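Local coordinates for protein putative thiol-disulfide oxidoreductase (Bacteroides vulgatus, PDB 4GRF) that probably acts as a thiol-disulfide oxidoreductase, this chain being its thioredoxin domain, crystallised with glutathione bound through a mixed disulfide, at residues N25-K30 with T64-S69; V34-A39 with E103-V108; L115-P118 with I122-K125. One frame throughout, in Å; residues are numbered along the deposited sequence. Where two conformers were deposited one is given.

How the interactions relate
Leaving the strand 21-23, the chain runs through the loop 25-30 into the central strand 31-37, and interaction 1 sets that loop against strand 63-69, closing a loop that takes in strand 31-37 and the helical crossover after it. Interaction 2 starts from strand 31-37 and reaches the end of helix 95-104. Its first segment lies between the two of interaction 1, so the contacts cross along the chain; they meet where Val68 N lies 2.8 Å from Asp35 O. Interaction 3 follows both in series and closes the hairpin of strands 112-116 and 122-124, at one edge of the sheet. It returns to interaction 1 at Gly29 N and Pro118 O. All three bear on one mixed sheet.

Interaction 1 of 3, residues N25-K30 with T64-S69; sequences NDFKGK and TIYGVS. With SO4 (sulfate ion), chain E.
Residues 25-30 form the loop that leads into the central strand 31-37, with a type II turn from Phe27 to Lys30; Lys30 CA lies 6.9 Å from Thr64 CA on strand 63-69. No hydrogen bond joins the two segments, and the contact is carried by the Phe27 ring. CG of Phe27 stands anti to its own carbonyl carbon (chi1 -57°), which sends the ring over to the strand, where it meets two residues. CD1 of Phe27 lies 3.7 Å from the methyl CG2 of Thr64, and across the ring CE2 of Phe27 approaches CD1 of Tyr66 at 3.5 Å. The two rings are set obliquely, their planes at 53°. Tyr66 OH is hydrogen-bonded beyond the contact to Val22 O, which ties the phenol to strand 21-23, just before the loop.

Thr64 divides its side chain between two environments. While CG2 meets the phenyl ring, OG1 donates a hydrogen bond of 2.6 Å to O2 of a sulfate, probably from the crystallisation liquor. Tyr55 and Asn89 also hydrogen-bond this ion. The extended chain of Lys30 places NZ 3.4 Å from sulfate O1, and its positive charge would probably favour the anion there. The chemistry therefore implies an apolar junction between loop and strand, bordered by a polar edge where, in this crystal, a sulfate sits between Thr64 OG1 and Lys30 NZ.

Interaction 2 of 3, residues V34-A39 with E103-V108; sequences VDFWFA and ESYCIV. With GSH (glutathione), chain H.
In this thioredoxin fold, the contact joins the central strand 31-37, which leads toward the Cys41-Cys44 disulfide, to the C-terminal end of helix 95-104, where a Schellman motif turns the chain at Cys106. Phe36 of the strand carries the contact and meets two residues that flank this cysteine, Tyr105 and Ile107.

The Phe36 and Tyr105 rings form an edge-to-face pair, with centroids 5.0 Å apart and planes at 57°. Phe36 is the edge: its CZ points at one face of Tyr105 and sits 3.7 Å above the plane, over the middle of the ring. Ile107 reaches Phe36 differently. The end of its side chain, CD1, lies over one face of the phenyl ring, 3.5 Å from the centroid and 12° off the normal, a CH-pi contact. Phe36 CG is anti to the carbonyl carbon (chi1 -61°), a setting that carries the ring away from the strand and allows its rim to meet the tyrosine and its face the isoleucine. Val68 of the neighbouring strand 63-69 also touches Phe36, while Tyr105 packs on Ile114 of strand 112-116.

The contact is buried and apolar, but the phenol oxygen has a polar partner: Tyr105 OH is hydrogen-bonded to Pro10 O. Cys106 itself takes no part in the packing. The turn that follows the helix and carries Cys106 is packed against the strand through Tyr105 and Ile107, whereas the cysteine side chain leads to the glutathione. In the conformer described here, SG of Cys106 is joined covalently to SG2 of glutathione, 2.0 Å away.

Interaction 3 of 3, residues L115-P118 with I122-K125; sequences LVDP and IVAK. With GSH (glutathione), chain H.
Leu115 pairs with both Val123 and Ala124 in a classic beta bulge, within the antiparallel hairpin that ends the sheet of this thioredoxin fold. Its carbonyl oxygen accepts two backbone hydrogen bonds: one from Val123 N at 2.8 Å and a weak one from Ala124 N at 3.4 Å. In return, Leu115 N donates to Ala124 O at 2.9 Å. One residue on, Val116 faces Ile122 as a non-hydrogen-bonded pair.

The extra residue of the bulge also shapes the side-chain packing. CG2 of Val123 lies 4.0 Å from Leu115 CG, and its other methyl, CG1, stands 3.7 Å from OD2 of Asp117. On the same face as Leu115, Ala124 CB approaches Leu115 CB at 4.0 Å. An alanine in place of Val123 would lose both methyls and would probably leave Leu115 CG and the Asp117 carboxylate without this lateral packing.

Farther out, Asp117 OD1 is hydrogen-bonded to Lys121 N and Glu119 N, fixing the carboxylate over the turn, and Phe139 of helix 129-140 touches both Leu115 and Val123. Beyond the bulge, the extended side chain of Lys125 runs to the glutathione pocket, where NZ is hydrogen-bonded to Leu3 O and lies 3.4 Å from glutathione O31.

Interaction 1 of 3, residues N25-K30 with T64-S69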
ATOM      1  N   ASN A  25      -7.685   5.015  -7.095  1.00 19.13           N
ATOM      2  CA  ASN A  25      -8.739   4.805  -8.115  1.00 20.39           C
ATOM      3  C   ASN A  25      -8.180   4.321  -9.456  1.00 22.11           C
ATOM      4  O   ASN A  25      -8.876   3.659 -10.232  1.00 21.66           O
ATOM      5  CB  ASN A  25      -9.526   6.110  -8.293  1.00 22.72           C
ATOM      6  CG  ASN A  25     -10.674   5.980  -9.285  1.00 21.49           C
ATOM      7  OD1 ASN A  25     -11.601   5.186  -9.077  1.00 24.81           O
ATOM      8  ND2 ASN A  25     -10.620   6.760 -10.371  1.00 24.24           N
ATOM      9  N   ASP A  26      -6.904   4.623  -9.730  1.00 17.97           N
ATOM     10  CA  ASP A  26      -6.278   4.210 -10.962  1.00 18.56           C
ATOM     11  C   ASP A  26      -6.238   2.697 -11.097  1.00 19.24           C
ATOM     12  O   ASP A  26      -6.075   2.172 -12.203  1.00 23.29           O
ATOM     13  CB  ASP A  26      -4.852   4.774 -11.072  1.00 22.84           C
ATOM     14  CG  ASP A  26      -4.823   6.262 -11.353  1.00 29.77           C
ATOM     15  OD1 ASP A  26      -5.814   6.821 -11.897  1.00 28.24           O
ATOM     16  OD2 ASP A  26      -3.782   6.884 -11.053  1.00 25.91           O
ATOM     17  N   PHE A  27      -6.403   1.998  -9.982  1.00 18.21           N
ATOM     18  CA  PHE A  27      -6.282   0.547  -9.971  1.00 18.70           C
ATOM     19  C   PHE A  27      -7.608  -0.186  -9.833  1.00 17.81           C
ATOM     20  O   PHE A  27      -7.636  -1.400  -9.559  1.00 19.43           O
ATOM     21  CB  PHE A  27      -5.333   0.138  -8.858  1.00 20.00           C
ATOM     22  CG  PHE A  27      -3.986   0.779  -8.991  1.00 19.09           C
ATOM     23  CD1 PHE A  27      -3.101   0.346  -9.960  1.00 22.74           C
ATOM     24  CD2 PHE A  27      -3.628   1.842  -8.176  1.00 26.57           C
ATOM     25  CE1 PHE A  27      -1.863   0.956 -10.107  1.00 25.21           C
ATOM     26  CE2 PHE A  27      -2.388   2.450  -8.313  1.00 28.51           C
ATOM     27  CZ  PHE A  27      -1.515   2.013  -9.282  1.00 24.74           C
ATOM     28  N   LYS A  28      -8.699   0.540 -10.028  1.00 20.95           N
ATOM     29  CA  LYS A  28      -9.989  -0.098 -10.136  1.00 19.53           C
ATOM     30  C   LYS A  28      -9.910  -1.206 -11.180  1.00 20.72           C
ATOM     31  O   LYS A  28      -9.259  -1.065 -12.231  1.00 21.48           O
ATOM     32  CB  LYS A  28     -11.070   0.924 -10.510  1.00 23.27           C
ATOM     33  CG  LYS A  28     -11.488   1.837  -9.366  1.00 30.95           C
ATOM     34  CD  LYS A  28     -12.634   1.241  -8.574  1.00 35.42           C
ATOM     35  CE  LYS A  28     -12.999   2.026  -7.324  1.00 29.40           C
ATOM     36  NZ  LYS A  28     -12.884   3.500  -7.410  1.00 32.42           N
ATOM     37  N   GLY A  29     -10.556  -2.323 -10.874  1.00 21.59           N
ATOM     38  CA  GLY A  29     -10.455  -3.502 -11.706  1.00 20.21           C
ATOM     39  C   GLY A  29      -9.484  -4.538 -11.176  1.00 25.93           C
ATOM     40  O   GLY A  29      -9.538  -5.700 -11.572  1.00 25.85           O
ATOM     41  N   LYS A  30      -8.588  -4.120 -10.284  1.00 18.88           N
ATOM     42  CA  LYS A  30      -7.630  -5.024  -9.667  1.00 19.27           C
ATOM     43  C   LYS A  30      -7.811  -5.092  -8.159  1.00 15.93           C
ATOM     44  O   LYS A  30      -8.343  -4.177  -7.555  1.00 19.11           O
ATOM     45  CB  LYS A  30      -6.201  -4.562  -9.938  1.00 20.68           C
ATOM     46  CG  LYS A  30      -5.815  -4.653 -11.392  1.00 27.77           C
ATOM     47  CD  LYS A  30      -4.379  -4.235 -11.598  1.00 23.82           C
ATOM     48  CE  LYS A  30      -4.024  -4.293 -13.071  1.00 35.52           C
ATOM     49  NZ  LYS A  30      -2.556  -4.149 -13.232  1.00 43.49           N
ATOM     50  N   THR A  64      -2.223  -5.764  -7.747  1.00 17.96           N
ATOM     51  CA  THR A  64      -1.013  -4.974  -7.589  1.00 18.21           C
ATOM     52  C   THR A  64      -0.830  -4.500  -6.131  1.00 14.84           C
ATOM     53  O   THR A  64      -1.674  -4.732  -5.267  1.00 17.18           O
ATOM     54  CB  THR A  64      -0.952  -3.792  -8.578  1.00 23.86           C
ATOM     55  OG1 THR A  64       0.371  -3.243  -8.591  1.00 22.05           O
ATOM     56  CG2 THR A  64      -1.974  -2.713  -8.240  1.00 24.11           C
ATOM     57  N   ILE A  65       0.317  -3.883  -5.876  1.00 16.18           N
ATOM     58  CA  ILE A  65       0.569  -3.248  -4.589  1.00 15.36           C
ATOM     59  C   ILE A  65       0.741  -1.764  -4.825  1.00 12.65           C
ATOM     60  O   ILE A  65       1.445  -1.321  -5.760  1.00 16.38           O
ATOM     61  CB  ILE A  65       1.818  -3.830  -3.882  1.00 16.81           C
ATOM     62  CG1 ILE A  65       1.667  -5.362  -3.696  1.00 16.46           C
ATOM     63  CG2 ILE A  65       2.067  -3.108  -2.559  1.00 20.97           C
ATOM     64  CD1 ILE A  65       2.870  -6.058  -3.073  1.00 20.62           C
ATOM     65  N   TYR A  66       0.073  -0.990  -3.970  1.00 14.98           N
ATOM     66  CA  TYR A  66       0.125   0.462  -3.977  1.00 15.22           C
ATOM     67  C   TYR A  66       0.719   0.907  -2.637  1.00 16.07           C
ATOM     68  O   TYR A  66       0.088   0.809  -1.572  1.00 16.47           O
ATOM     69  CB  TYR A  66      -1.288   1.011  -4.175  1.00 16.15           C
ATOM     70  CG  TYR A  66      -1.463   2.527  -4.260  1.00 15.96           C
ATOM     71  CD1 TYR A  66      -0.841   3.282  -5.242  1.00 15.35           C
ATOM     72  CD2 TYR A  66      -2.342   3.175  -3.405  1.00 15.36           C
ATOM     73  CE1 TYR A  66      -1.051   4.648  -5.338  1.00 15.72           C
ATOM     74  CE2 TYR A  66      -2.555   4.532  -3.483  1.00 17.04           C
ATOM     75  CZ  TYR A  66      -1.921   5.269  -4.454  1.00 17.85           C
ATOM     76  OH  TYR A  66      -2.148   6.624  -4.524  1.00 17.04           O
ATOM     77  N   GLY A  67       1.979   1.334  -2.674  1.00 15.67           N
ATOM     78  CA  GLY A  67       2.641   1.784  -1.463  1.00 18.35           C
ATOM     79  C   GLY A  67       2.472   3.277  -1.279  1.00 15.32           C
ATOM     80  O   GLY A  67       2.646   4.060  -2.232  1.00 16.83           O
ATOM     81  N   VAL A  68       2.111   3.662  -0.053  1.00 17.47           N
ATOM     82  CA  VAL A  68       1.779   5.033   0.287  1.00 14.15           C
ATOM     83  C   VAL A  68       2.626   5.490   1.447  1.00 16.22           C
ATOM     84  O   VAL A  68       2.444   5.017   2.567  1.00 16.98           O
ATOM     85  CB  VAL A  68       0.288   5.164   0.643  1.00 18.75           C
ATOM     86  CG1 VAL A  68      -0.065   6.611   0.950  1.00 20.93           C
ATOM     87  CG2 VAL A  68      -0.572   4.612  -0.475  1.00 16.71           C
ATOM     88  N   SER A  69       3.596   6.373   1.174  1.00 15.78           N
ATOM     89  CA  SER A  69       4.493   6.855   2.230  1.00 15.37           C
ATOM     90  C   SER A  69       4.118   8.215   2.758  1.00 19.88           C
ATOM     91  O   SER A  69       3.690   9.101   2.009  1.00 19.06           O
ATOM     92  CB  SER A  69       5.947   6.900   1.753  1.00 18.51           C
ATOM     93  OG  SER A  69       6.794   7.498   2.726  1.00 19.30           O
TER
HETATM   94  S   SO4 E 504       1.418  -2.823 -12.031  1.00 47.62           S
HETATM   95  O1  SO4 E 504       0.820  -3.540 -13.181  1.00 70.93           O
HETATM   96  O2  SO4 E 504       1.500  -3.757 -10.875  1.00 36.26           O
HETATM   97  O3  SO4 E 504       2.779  -2.351 -12.384  1.00 61.39           O
HETATM   98  O4  SO4 E 504       0.575  -1.641 -11.715  1.00 39.57           O

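Interaction 2 of 3, residues V34-A39 with E103-V108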
ATOM      1  N   VAL A  34      -2.813  -2.136  -0.238  1.00 14.88           N
ATOM      2  CA  VAL A  34      -2.369  -0.789   0.062  1.00 12.96           C
ATOM      3  C   VAL A  34      -1.498  -0.841   1.328  1.00 13.54           C
ATOM      4  O   VAL A  34      -1.940  -1.329   2.380  1.00 16.85           O
ATOM      5  CB  VAL A  34      -3.561   0.148   0.246  1.00 17.07           C
ATOM      6  CG1 VAL A  34      -3.086   1.574   0.475  1.00 17.49           C
ATOM      7  CG2 VAL A  34      -4.459   0.087  -0.974  1.00 16.42           C
ATOM      8  N   ASP A  35      -0.254  -0.416   1.169  1.00 15.02           N
ATOM      9  CA  ASP A  35       0.751  -0.453   2.223  1.00 13.95           C
ATOM     10  C   ASP A  35       1.108   0.961   2.635  1.00 15.72           C
ATOM     11  O   ASP A  35       1.800   1.656   1.893  1.00 16.19           O
ATOM     12  CB  ASP A  35       1.985  -1.157   1.671  1.00 15.94           C
ATOM     13  CG  ASP A  35       3.118  -1.203   2.638  1.00 26.15           C
ATOM     14  OD1 ASP A  35       2.857  -1.051   3.845  1.00 21.61           O
ATOM     15  OD2 ASP A  35       4.275  -1.378   2.170  1.00 20.75           O
ATOM     16  N   PHE A  36       0.593   1.401   3.778  1.00 18.90           N
ATOM     17  CA  PHE A  36       0.949   2.692   4.345  1.00 16.84           C
ATOM     18  C   PHE A  36       2.199   2.529   5.217  1.00 16.79           C
ATOM     19  O   PHE A  36       2.246   1.697   6.131  1.00 18.19           O
ATOM     20  CB  PHE A  36      -0.170   3.252   5.221  1.00 15.18           C
ATOM     21  CG  PHE A  36      -1.483   3.512   4.506  1.00 15.77           C
ATOM     22  CD1 PHE A  36      -2.420   2.509   4.365  1.00 16.51           C
ATOM     23  CD2 PHE A  36      -1.798   4.774   4.036  1.00 20.92           C
ATOM     24  CE1 PHE A  36      -3.642   2.761   3.737  1.00 17.71           C
ATOM     25  CE2 PHE A  36      -3.013   5.027   3.423  1.00 22.26           C
ATOM     26  CZ  PHE A  36      -3.918   4.017   3.263  1.00 20.90           C
ATOM     27  N   TRP A  37       3.204   3.347   4.938  1.00 17.17           N
ATOM     28  CA  TRP A  37       4.524   3.158   5.538  1.00 16.97           C
ATOM     29  C   TRP A  37       5.347   4.437   5.508  1.00 17.29           C
ATOM     30  O   TRP A  37       4.932   5.457   4.972  1.00 18.36           O
ATOM     31  CB  TRP A  37       5.273   2.038   4.803  1.00 20.00           C
ATOM     32  CG  TRP A  37       5.735   2.439   3.435  1.00 17.43           C
ATOM     33  CD1 TRP A  37       4.952   2.668   2.339  1.00 15.79           C
ATOM     34  CD2 TRP A  37       7.076   2.664   3.016  1.00 16.51           C
ATOM     35  NE1 TRP A  37       5.714   3.018   1.272  1.00 21.62           N
ATOM     36  CE2 TRP A  37       7.028   3.047   1.662  1.00 17.77           C
ATOM     37  CE3 TRP A  37       8.312   2.619   3.662  1.00 21.96           C
ATOM     38  CZ2 TRP A  37       8.161   3.352   0.934  1.00 19.51           C
ATOM     39  CZ3 TRP A  37       9.435   2.928   2.937  1.00 20.72           C
ATOM     40  CH2 TRP A  37       9.354   3.288   1.579  1.00 21.68           C
ATOM     41  N   PHE A  38       6.532   4.376   6.110  1.00 17.37           N
ATOM     42  CA  PHE A  38       7.519   5.416   5.914  1.00 17.96           C
ATOM     43  C   PHE A  38       8.862   4.774   6.233  1.00 16.04           C
ATOM     44  O   PHE A  38       8.916   3.718   6.844  1.00 16.56           O
ATOM     45  CB  PHE A  38       7.269   6.641   6.817  1.00 19.00           C
ATOM     46  CG  PHE A  38       7.016   6.290   8.245  1.00 19.94           C
ATOM     47  CD1 PHE A  38       5.733   5.957   8.668  1.00 26.63           C
ATOM     48  CD2 PHE A  38       8.043   6.276   9.172  1.00 24.96           C
ATOM     49  CE1 PHE A  38       5.489   5.620   9.991  1.00 26.98           C
ATOM     50  CE2 PHE A  38       7.799   5.948  10.502  1.00 27.95           C
ATOM     51  CZ  PHE A  38       6.519   5.615  10.906  1.00 23.40           C
ATOM     52  N   ALA A  39       9.934   5.407   5.782  1.00 18.68           N
ATOM     53  CA  ALA A  39      11.268   4.832   5.854  1.00 19.11           C
ATOM     54  C   ALA A  39      11.691   4.445   7.277  1.00 16.96           C
ATOM     55  O   ALA A  39      12.384   3.432   7.461  1.00 21.05           O
ATOM     56  CB  ALA A  39      12.268   5.815   5.252  1.00 20.28           C
ATOM     57  N   GLU A 103      -6.321  10.347   8.606  1.00 24.91           N
ATOM     58  CA  GLU A 103      -7.592  10.460   9.299  1.00 29.63           C
ATOM     59  C   GLU A 103      -8.678   9.683   8.562  1.00 24.31           C
ATOM     60  O   GLU A 103      -9.451   8.964   9.180  1.00 23.37           O
ATOM     61  CB  GLU A 103      -7.982  11.919   9.460  1.00 34.72           C
ATOM     62  CG  GLU A 103      -7.126  12.646  10.482  1.00 51.35           C
ATOM     63  CD  GLU A 103      -7.508  14.105  10.616  1.00 68.08           C
ATOM     64  OE1 GLU A 103      -8.483  14.518   9.949  1.00 49.60           O
ATOM     65  OE2 GLU A 103      -6.835  14.831  11.379  1.00 70.20           O
ATOM     66  N   SER A 104      -8.704   9.789   7.239  1.00 24.46           N
ATOM     67  CA  SER A 104      -9.748   9.135   6.454  1.00 26.32           C
ATOM     68  C   SER A 104      -9.705   7.607   6.579  1.00 24.68           C
ATOM     69  O   SER A 104     -10.735   6.958   6.489  1.00 22.10           O
ATOM     70  CB  SER A 104      -9.680   9.576   4.983  1.00 25.22           C
ATOM     71  OG  SER A 104      -8.645   8.922   4.276  1.00 25.65           O
ATOM     72  N   TYR A 105      -8.505   7.038   6.774  1.00 23.40           N
ATOM     73  CA  TYR A 105      -8.349   5.597   6.969  1.00 20.34           C
ATOM     74  C   TYR A 105      -8.272   5.221   8.439  1.00 22.90           C
ATOM     75  O   TYR A 105      -8.126   4.045   8.775  1.00 24.28           O
ATOM     76  CB  TYR A 105      -7.101   5.081   6.227  1.00 23.42           C
ATOM     77  CG  TYR A 105      -7.343   4.853   4.750  1.00 21.47           C
ATOM     78  CD1 TYR A 105      -7.250   5.901   3.836  1.00 18.95           C
ATOM     79  CD2 TYR A 105      -7.681   3.583   4.267  1.00 16.77           C
ATOM     80  CE1 TYR A 105      -7.463   5.689   2.483  1.00 18.00           C
ATOM     81  CE2 TYR A 105      -7.893   3.350   2.924  1.00 18.65           C
ATOM     82  CZ  TYR A 105      -7.805   4.394   2.031  1.00 17.47           C
ATOM     83  OH  TYR A 105      -8.028   4.153   0.714  1.00 19.30           O
ATOM     84  N   CYS A 106      -8.395   6.236   9.291  1.00 24.13           N
ATOM     85  CA  CYS A 106      -8.260   6.105  10.734  0.50 23.17           C
ATOM     86  C   CYS A 106      -7.029   5.303  11.131  1.00 23.50           C
ATOM     87  O   CYS A 106      -7.100   4.343  11.907  1.00 27.80           O
ATOM     88  CB  CYS A 106      -9.474   5.469  11.368  0.50 27.48           C
ATOM     89  SG  CYS A 106      -9.228   5.436  13.147  0.50 26.71           S
ATOM     90  N   ILE A 107      -5.894   5.717  10.583  1.00 22.93           N
ATOM     91  CA  ILE A 107      -4.649   5.011  10.812  1.00 21.19           C
ATOM     92  C   ILE A 107      -4.013   5.501  12.077  1.00 24.65           C
ATOM     93  O   ILE A 107      -3.683   6.682  12.217  1.00 25.42           O
ATOM     94  CB  ILE A 107      -3.659   5.184   9.656  1.00 20.48           C
ATOM     95  CG1 ILE A 107      -4.235   4.542   8.388  1.00 24.98           C
ATOM     96  CG2 ILE A 107      -2.323   4.542   9.988  1.00 21.04           C
ATOM     97  CD1 ILE A 107      -3.472   4.891   7.120  1.00 26.26           C
ATOM     98  N   VAL A 108      -3.849   4.556  12.987  1.00 22.11           N
ATOM     99  CA  VAL A 108      -3.308   4.807  14.300  1.00 25.32           C
ATOM    100  C   VAL A 108      -1.854   4.364  14.386  1.00 29.85           C
ATOM    101  O   VAL A 108      -1.028   5.008  15.036  1.00 30.39           O
ATOM    102  CB  VAL A 108      -4.143   4.019  15.331  1.00 32.57           C
ATOM    103  CG1 VAL A 108      -3.568   4.155  16.718  1.00 30.28           C
ATOM    104  CG2 VAL A 108      -5.597   4.479  15.288  1.00 38.72           C
TER
HETATM  105  N1  GSH H 507     -17.632   6.052   8.316  0.50 38.59           N
HETATM  106  CA1 GSH H 507     -16.828   5.975   9.565  0.50 31.42           C
HETATM  107  C1  GSH H 507     -17.430   6.799  10.671  0.50 34.53           C
HETATM  108  O11 GSH H 507     -17.582   6.274  11.797  0.50 27.98           O
HETATM  109  O12 GSH H 507     -17.755   7.984  10.428  0.50 30.68           O
HETATM  110  CB1 GSH H 507     -15.404   6.434   9.257  0.50 32.72           C
HETATM  111  CG1 GSH H 507     -14.614   6.739  10.527  0.50 34.66           C
HETATM  112  CD1 GSH H 507     -13.986   5.481  11.093  0.50 36.66           C
HETATM  113  OE1 GSH H 507     -14.068   4.398  10.530  0.50 29.54           O
HETATM  114  N2  GSH H 507     -13.321   5.624  12.238  0.50 32.06           N
HETATM  115  CA2 GSH H 507     -12.628   4.504  12.831  0.50 25.46           C
HETATM  116  C2  GSH H 507     -13.557   3.369  13.143  0.50 36.95           C
HETATM  117  O2  GSH H 507     -14.593   3.553  13.765  0.50 37.03           O
HETATM  118  CB2 GSH H 507     -11.902   4.937  14.106  0.50 23.83           C
HETATM  119  SG2 GSH H 507     -10.882   6.406  13.860  0.50 29.51           S
HETATM  120  N3  GSH H 507     -13.145   2.187  12.698  0.50 36.14           N
HETATM  121  CA3 GSH H 507     -13.850   0.940  12.922  0.50 37.94           C
HETATM  122  C3  GSH H 507     -12.949  -0.238  12.595  0.50 44.99           C
HETATM  123  O31 GSH H 507     -13.419  -1.387  12.700  0.50 46.16           O
HETATM  124  O32 GSH H 507     -11.767  -0.029  12.225  0.50 39.84           O

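Interaction 3 of 3, residues L115-P118 with I122-K125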
ATOM      1  N   LEU A 115      -6.276  -4.861   2.058  1.00 16.67           N
ATOM      2  CA  LEU A 115      -6.571  -5.378   0.731  1.00 14.73           C
ATOM      3  C   LEU A 115      -7.862  -4.750   0.256  1.00 15.11           C
ATOM      4  O   LEU A 115      -8.882  -4.806   0.961  1.00 17.10           O
ATOM      5  CB  LEU A 115      -6.723  -6.903   0.713  1.00 15.31           C
ATOM      6  CG  LEU A 115      -6.905  -7.516  -0.692  1.00 16.59           C
ATOM      7  CD1 LEU A 115      -5.753  -7.171  -1.635  1.00 16.22           C
ATOM      8  CD2 LEU A 115      -7.113  -9.021  -0.602  1.00 20.94           C
ATOM      9  N   VAL A 116      -7.778  -4.103  -0.899  1.00 16.29           N
ATOM     10  CA  VAL A 116      -8.920  -3.466  -1.555  1.00 16.74           C
ATOM     11  C   VAL A 116      -9.351  -4.287  -2.782  1.00 17.92           C
ATOM     12  O   VAL A 116      -8.522  -4.733  -3.564  1.00 17.70           O
ATOM     13  CB  VAL A 116      -8.552  -2.026  -1.955  1.00 17.87           C
ATOM     14  CG1 VAL A 116      -9.702  -1.356  -2.698  1.00 19.18           C
ATOM     15  CG2 VAL A 116      -8.151  -1.226  -0.718  1.00 20.33           C
ATOM     16  N   ASP A 117     -10.663  -4.480  -2.948  1.00 15.49           N
ATOM     17  CA  ASP A 117     -11.159  -5.281  -4.077  1.00 18.32           C
ATOM     18  C   ASP A 117     -11.287  -4.439  -5.358  1.00 16.20           C
ATOM     19  O   ASP A 117     -11.031  -3.237  -5.362  1.00 18.78           O
ATOM     20  CB  ASP A 117     -12.442  -6.055  -3.676  1.00 21.83           C
ATOM     21  CG  ASP A 117     -13.692  -5.178  -3.599  1.00 26.23           C
ATOM     22  OD1 ASP A 117     -13.642  -4.012  -4.020  1.00 25.22           O
ATOM     23  OD2 ASP A 117     -14.746  -5.681  -3.122  1.00 24.29           O
ATOM     24  N   PRO A 118     -11.600  -5.080  -6.483  1.00 17.20           N
ATOM     25  CA  PRO A 118     -11.597  -4.356  -7.767  1.00 22.30           C
ATOM     26  C   PRO A 118     -12.629  -3.231  -7.858  1.00 19.27           C
ATOM     27  O   PRO A 118     -12.549  -2.381  -8.752  1.00 22.31           O
ATOM     28  CB  PRO A 118     -11.879  -5.473  -8.780  1.00 19.13           C
ATOM     29  CG  PRO A 118     -11.327  -6.696  -8.142  1.00 19.55           C
ATOM     30  CD  PRO A 118     -11.614  -6.547  -6.678  1.00 18.41           C
ATOM     31  N   ILE A 122     -12.775  -2.258   0.978  1.00 18.92           N
ATOM     32  CA  ILE A 122     -11.762  -2.891   1.817  1.00 20.71           C
ATOM     33  C   ILE A 122     -12.245  -4.279   2.229  1.00 24.37           C
ATOM     34  O   ILE A 122     -13.284  -4.412   2.883  1.00 24.12           O
ATOM     35  CB  ILE A 122     -11.455  -2.038   3.055  1.00 20.19           C
ATOM     36  CG1 ILE A 122     -10.941  -0.671   2.607  1.00 21.80           C
ATOM     37  CG2 ILE A 122     -10.440  -2.724   3.950  1.00 22.86           C
ATOM     38  CD1 ILE A 122     -10.767   0.329   3.721  1.00 20.72           C
ATOM     39  N   VAL A 123     -11.502  -5.313   1.861  1.00 20.59           N
ATOM     40  CA  VAL A 123     -11.965  -6.676   2.134  1.00 19.28           C
ATOM     41  C   VAL A 123     -11.128  -7.421   3.155  1.00 22.60           C
ATOM     42  O   VAL A 123     -11.523  -8.488   3.614  1.00 23.75           O
ATOM     43  CB  VAL A 123     -12.118  -7.514   0.838  1.00 18.99           C
ATOM     44  CG1 VAL A 123     -13.221  -6.932  -0.035  1.00 24.00           C
ATOM     45  CG2 VAL A 123     -10.804  -7.619   0.076  1.00 21.77           C
ATOM     46  N   ALA A 124      -9.972  -6.863   3.500  1.00 19.06           N
ATOM     47  CA  ALA A 124      -9.117  -7.428   4.530  1.00 19.59           C
ATOM     48  C   ALA A 124      -8.181  -6.378   5.095  1.00 24.59           C
ATOM     49  O   ALA A 124      -7.802  -5.407   4.422  1.00 22.52           O
ATOM     50  CB  ALA A 124      -8.321  -8.607   3.979  1.00 21.82           C
ATOM     51  N   LYS A 125      -7.820  -6.562   6.358  1.00 26.48           N
ATOM     52  CA  LYS A 125      -6.852  -5.690   7.002  1.00 28.16           C
ATOM     53  C   LYS A 125      -5.942  -6.476   7.963  1.00 25.62           C
ATOM     54  O   LYS A 125      -6.060  -7.710   8.105  1.00 24.05           O
ATOM     55  CB  LYS A 125      -7.580  -4.568   7.745  1.00 32.49           C
ATOM     56  CG  LYS A 125      -8.727  -5.050   8.618  1.00 38.86           C
ATOM     57  CD  LYS A 125      -9.354  -3.898   9.393  1.00 41.94           C
ATOM     58  CE  LYS A 125     -10.492  -4.390  10.270  1.00 47.94           C
ATOM     59  NZ  LYS A 125     -11.168  -3.261  10.968  1.00 58.45           N
TER
HETATM   60  N1  GSH H 507     -17.632   6.052   8.316  0.50 38.59           N
HETATM   61  CA1 GSH H 507     -16.828   5.975   9.565  0.50 31.42           C
HETATM   62  C1  GSH H 507     -17.430   6.799  10.671  0.50 34.53           C
HETATM   63  O11 GSH H 507     -17.582   6.274  11.797  0.50 27.98           O
HETATM   64  O12 GSH H 507     -17.755   7.984  10.428  0.50 30.68           O
HETATM   65  CB1 GSH H 507     -15.404   6.434   9.257  0.50 32.72           C
HETATM   66  CG1 GSH H 507     -14.614   6.739  10.527  0.50 34.66           C
HETATM   67  CD1 GSH H 507     -13.986   5.481  11.093  0.50 36.66           C
HETATM   68  OE1 GSH H 507     -14.068   4.398  10.530  0.50 29.54           O
HETATM   69  N2  GSH H 507     -13.321   5.624  12.238  0.50 32.06           N
HETATM   70  CA2 GSH H 507     -12.628   4.504  12.831  0.50 25.46           C
HETATM   71  C2  GSH H 507     -13.557   3.369  13.143  0.50 36.95           C
HETATM   72  O2  GSH H 507     -14.593   3.553  13.765  0.50 37.03           O
HETATM   73  CB2 GSH H 507     -11.902   4.937  14.106  0.50 23.83           C
HETATM   74  SG2 GSH H 507     -10.882   6.406  13.860  0.50 29.51           S
HETATM   75  N3  GSH H 507     -13.145   2.187  12.698  0.50 36.14           N
HETATM   76  CA3 GSH H 507     -13.850   0.940  12.922  0.50 37.94           C
HETATM   77  C3  GSH H 507     -12.949  -0.238  12.595  0.50 44.99           C
HETATM   78  O31 GSH H 507     -13.419  -1.387  12.700  0.50 46.16           O
HETATM   79  O32 GSH H 507     -11.767  -0.029  12.225  0.50 39.84           O